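Local coordinates for protein oligogalacturonate lyase (PDB 3PE7) that probably cleaves short pectin-derived oligogalacturonates by beta-elimination in the cytoplasm, using a manganese ion held in a seven-bladed beta-propeller, at residues Q22-C33 and H372-T381. Residues are numbered along the deposited sequence; the frame is centred on the assembly and turned at random.
Sequences QVTRLTPPDVTC and HGKPALYLAT
Arg25 lays its aliphatic chain alongside the ring of Tyr378, CG coming to 3.5 Å from Tyr378 CE2. With CG trans to the backbone N (chi1 -173°) the chain follows the tyrosine outward, and a bend at chi3 swings the guanidinium over Pro29, whose CD covers one face 3.6 Å above the plane. His372 meets the guanidinium edge, its ring plane turned 77° from it, and gives a weak hydrogen bond from ND1 to Tyr378 OH. Asp12 holds the far end of Arg25 in a salt bridge, while the ring of Phe367 meets that of Tyr378 with the planes nearly parallel. On the face that carries Thr24 and Leu379, Leu26 CD1, from just beyond the strand, packs 3.9 Å from Leu379 CD1.

Between these two layers of side chains, strands 22-25 and 376-381 run antiparallel; Thr24 and Leu379 form a hydrogen-bonded pair, and Leu26 N extends the pairing to Leu377 O. Where the first chain turns away, Thr27 OG1, rather than a backbone carbonyl, accepts the hydrogen bond from Leu377 N at 3.0 Å, its hydroxyl placed between backbone N and carbonyl carbon (chi1 59°). At the type I turn from Pro28 to Val31, Lys374 backbone N donates to Pro29 O in the plane of that carbonyl, and the extended side chain carries NZ to Asp30 O at 2.8 Å, well above the carbonyl plane of Asp30. Cys33 N closes the return with a bond to Pro375 O.

Pairing of an N-terminal with a C-terminal strand within one blade is the "Velcro" closure of a beta-propeller, held here non-covalently, mostly by backbone hydrogen bonds, with apolar packing and the Arg25, Tyr378 and His372 cluster behind them.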
# COMPACT_ATOMS: atom_id res chain seq x y z
N GLN A 22 22.63 -7.40 -6.16
CA GLN A 22 22.93 -7.22 -4.75
C GLN A 22 21.62 -7.06 -3.96
O GLN A 22 20.76 -6.24 -4.32
CB GLN A 22 23.83 -6.00 -4.55
CG GLN A 22 24.17 -5.74 -3.09
CD GLN A 22 25.40 -4.86 -2.90
OE1 GLN A 22 26.50 -5.19 -3.38
NE2 GLN A 22 25.23 -3.76 -2.19
N VAL A 23 21.50 -7.84 -2.88
CA VAL A 23 20.33 -7.79 -2.01
C VAL A 23 20.82 -7.65 -0.58
O VAL A 23 21.77 -8.32 -0.18
CB VAL A 23 19.44 -9.05 -2.15
CG1 VAL A 23 18.18 -8.95 -1.27
CG2 VAL A 23 19.02 -9.26 -3.59
N THR A 24 20.19 -6.77 0.18
CA THR A 24 20.54 -6.61 1.59
C THR A 24 19.29 -6.86 2.43
O THR A 24 18.26 -6.22 2.19
CB THR A 24 21.13 -5.21 1.88
OG1 THR A 24 22.33 -5.06 1.10
CG2 THR A 24 21.48 -5.06 3.35
N ARG A 25 19.38 -7.80 3.36
CA ARG A 25 18.33 -8.03 4.35
C ARG A 25 18.56 -7.11 5.54
O ARG A 25 19.66 -7.06 6.10
CB ARG A 25 18.37 -9.47 4.83
CG ARG A 25 17.20 -9.85 5.73
CD ARG A 25 17.27 -11.31 6.08
NE ARG A 25 18.42 -11.59 6.94
CZ ARG A 25 18.97 -12.79 7.08
NH1 ARG A 25 18.49 -13.83 6.42
NH2 ARG A 25 20.02 -12.94 7.90
N LEU A 26 17.51 -6.39 5.93
CA LEU A 26 17.64 -5.32 6.93
C LEU A 26 17.25 -5.74 8.34
O LEU A 26 17.64 -5.09 9.31
CB LEU A 26 16.78 -4.13 6.52
CG LEU A 26 17.01 -3.50 5.14
CD1 LEU A 26 15.99 -2.39 4.93
CD2 LEU A 26 18.42 -2.94 5.01
N THR A 27 16.47 -6.81 8.45
CA THR A 27 15.89 -7.22 9.74
C THR A 27 16.16 -8.71 9.98
O THR A 27 16.34 -9.48 9.00
CB THR A 27 14.36 -6.94 9.79
OG1 THR A 27 13.71 -7.66 8.74
CG2 THR A 27 14.07 -5.45 9.63
N PRO A 28 16.20 -9.13 11.26
CA PRO A 28 16.54 -10.52 11.58
C PRO A 28 15.34 -11.45 11.44
O PRO A 28 14.29 -11.18 12.03
CB PRO A 28 17.00 -10.43 13.05
CG PRO A 28 16.22 -9.27 13.62
CD PRO A 28 16.04 -8.29 12.47
N PRO A 29 15.49 -12.55 10.67
CA PRO A 29 14.33 -13.39 10.33
C PRO A 29 13.87 -14.31 11.46
O PRO A 29 13.03 -15.18 11.23
CB PRO A 29 14.82 -14.18 9.11
CG PRO A 29 16.30 -14.25 9.27
CD PRO A 29 16.67 -12.91 9.87
N ASP A 30 14.40 -14.11 12.67
CA ASP A 30 13.79 -14.74 13.84
C ASP A 30 12.79 -13.80 14.51
O ASP A 30 12.21 -14.16 15.55
CB ASP A 30 14.85 -15.22 14.85
CG ASP A 30 15.54 -14.08 15.54
OD1 ASP A 30 15.96 -13.10 14.88
OD2 ASP A 30 15.64 -14.13 16.79
N VAL A 31 12.60 -12.60 13.96
CA VAL A 31 11.56 -11.67 14.44
C VAL A 31 10.73 -11.23 13.23
O VAL A 31 11.29 -10.81 12.22
CB VAL A 31 12.18 -10.43 15.12
CG1 VAL A 31 11.08 -9.43 15.57
CG2 VAL A 31 13.08 -10.88 16.26
N THR A 32 9.40 -11.33 13.33
CA THR A 32 8.55 -10.88 12.23
C THR A 32 8.64 -9.38 12.05
O THR A 32 8.32 -8.61 12.96
CB THR A 32 7.08 -11.32 12.45
OG1 THR A 32 7.03 -12.75 12.40
CG2 THR A 32 6.14 -10.71 11.39
N CYS A 33 9.12 -8.96 10.87
CA CYS A 33 9.17 -7.54 10.49
C CYS A 33 8.63 -7.42 9.07
O CYS A 33 8.83 -8.31 8.23
CB CYS A 33 10.60 -7.01 10.53
SG CYS A 33 11.38 -7.08 12.17
N HIS A 372 13.69 -16.47 4.56
CA HIS A 372 14.70 -16.92 5.52
C HIS A 372 14.15 -17.27 6.90
O HIS A 372 14.93 -17.47 7.85
CB HIS A 372 15.82 -15.88 5.61
CG HIS A 372 16.48 -15.62 4.30
ND1 HIS A 372 16.70 -14.34 3.82
CD2 HIS A 372 16.94 -16.46 3.35
CE1 HIS A 372 17.28 -14.41 2.64
NE2 HIS A 372 17.43 -15.69 2.32
N GLY A 373 12.83 -17.34 7.01
CA GLY A 373 12.19 -17.74 8.27
C GLY A 373 10.90 -16.98 8.48
O GLY A 373 9.86 -17.33 7.93
N LYS A 374 10.97 -15.92 9.26
CA LYS A 374 9.81 -15.07 9.45
C LYS A 374 9.91 -13.93 8.43
O LYS A 374 10.97 -13.73 7.84
CB LYS A 374 9.77 -14.54 10.88
CG LYS A 374 9.58 -15.66 11.92
CD LYS A 374 9.76 -15.12 13.31
CE LYS A 374 9.57 -16.19 14.36
NZ LYS A 374 9.84 -15.58 15.70
N PRO A 375 8.81 -13.18 8.24
CA PRO A 375 8.87 -11.97 7.40
C PRO A 375 10.04 -11.04 7.77
O PRO A 375 10.30 -10.80 8.96
CB PRO A 375 7.54 -11.29 7.69
CG PRO A 375 6.61 -12.45 7.99
CD PRO A 375 7.46 -13.40 8.79
N ALA A 376 10.73 -10.55 6.75
CA ALA A 376 11.85 -9.62 6.93
C ALA A 376 11.83 -8.61 5.79
O ALA A 376 11.15 -8.81 4.78
CB ALA A 376 13.21 -10.40 6.96
N LEU A 377 12.58 -7.53 5.97
CA LEU A 377 12.70 -6.48 4.95
C LEU A 377 13.98 -6.66 4.14
O LEU A 377 15.05 -6.98 4.68
CB LEU A 377 12.68 -5.08 5.60
CG LEU A 377 11.27 -4.56 5.94
CD1 LEU A 377 10.78 -5.16 7.26
CD2 LEU A 377 11.25 -3.05 5.98
N TYR A 378 13.86 -6.43 2.84
CA TYR A 378 14.96 -6.57 1.87
C TYR A 378 15.02 -5.38 0.94
O TYR A 378 13.98 -4.81 0.56
CB TYR A 378 14.78 -7.82 1.00
CG TYR A 378 14.72 -9.08 1.79
CD1 TYR A 378 13.54 -9.48 2.43
CD2 TYR A 378 15.86 -9.88 1.94
CE1 TYR A 378 13.48 -10.64 3.20
CE2 TYR A 378 15.82 -11.06 2.71
CZ TYR A 378 14.61 -11.42 3.32
OH TYR A 378 14.55 -12.55 4.07
N LEU A 379 16.24 -5.00 0.57
CA LEU A 379 16.50 -4.04 -0.50
C LEU A 379 17.27 -4.73 -1.62
O LEU A 379 18.38 -5.22 -1.41
CB LEU A 379 17.30 -2.84 0.04
CG LEU A 379 16.55 -1.84 0.92
CD1 LEU A 379 17.52 -0.90 1.65
CD2 LEU A 379 15.53 -1.05 0.06
N ALA A 380 16.67 -4.75 -2.82
CA ALA A 380 17.36 -5.28 -4.01
C ALA A 380 17.85 -4.14 -4.90
O ALA A 380 17.10 -3.22 -5.21
CB ALA A 380 16.43 -6.21 -4.78
N THR A 381 19.12 -4.21 -5.32
CA THR A 381 19.73 -3.18 -6.17
C THR A 381 19.39 -3.44 -7.62
O THR A 381 19.60 -4.54 -8.12
CB THR A 381 21.27 -3.12 -5.97
OG1 THR A 381 21.52 -2.81 -4.61
CG2 THR A 381 21.89 -2.01 -6.85
O HOH W 1 20.45 -3.67 -2.25
O HOH W 2 22.61 -5.42 -8.23
O HOH W 3 8.14 -12.71 15.94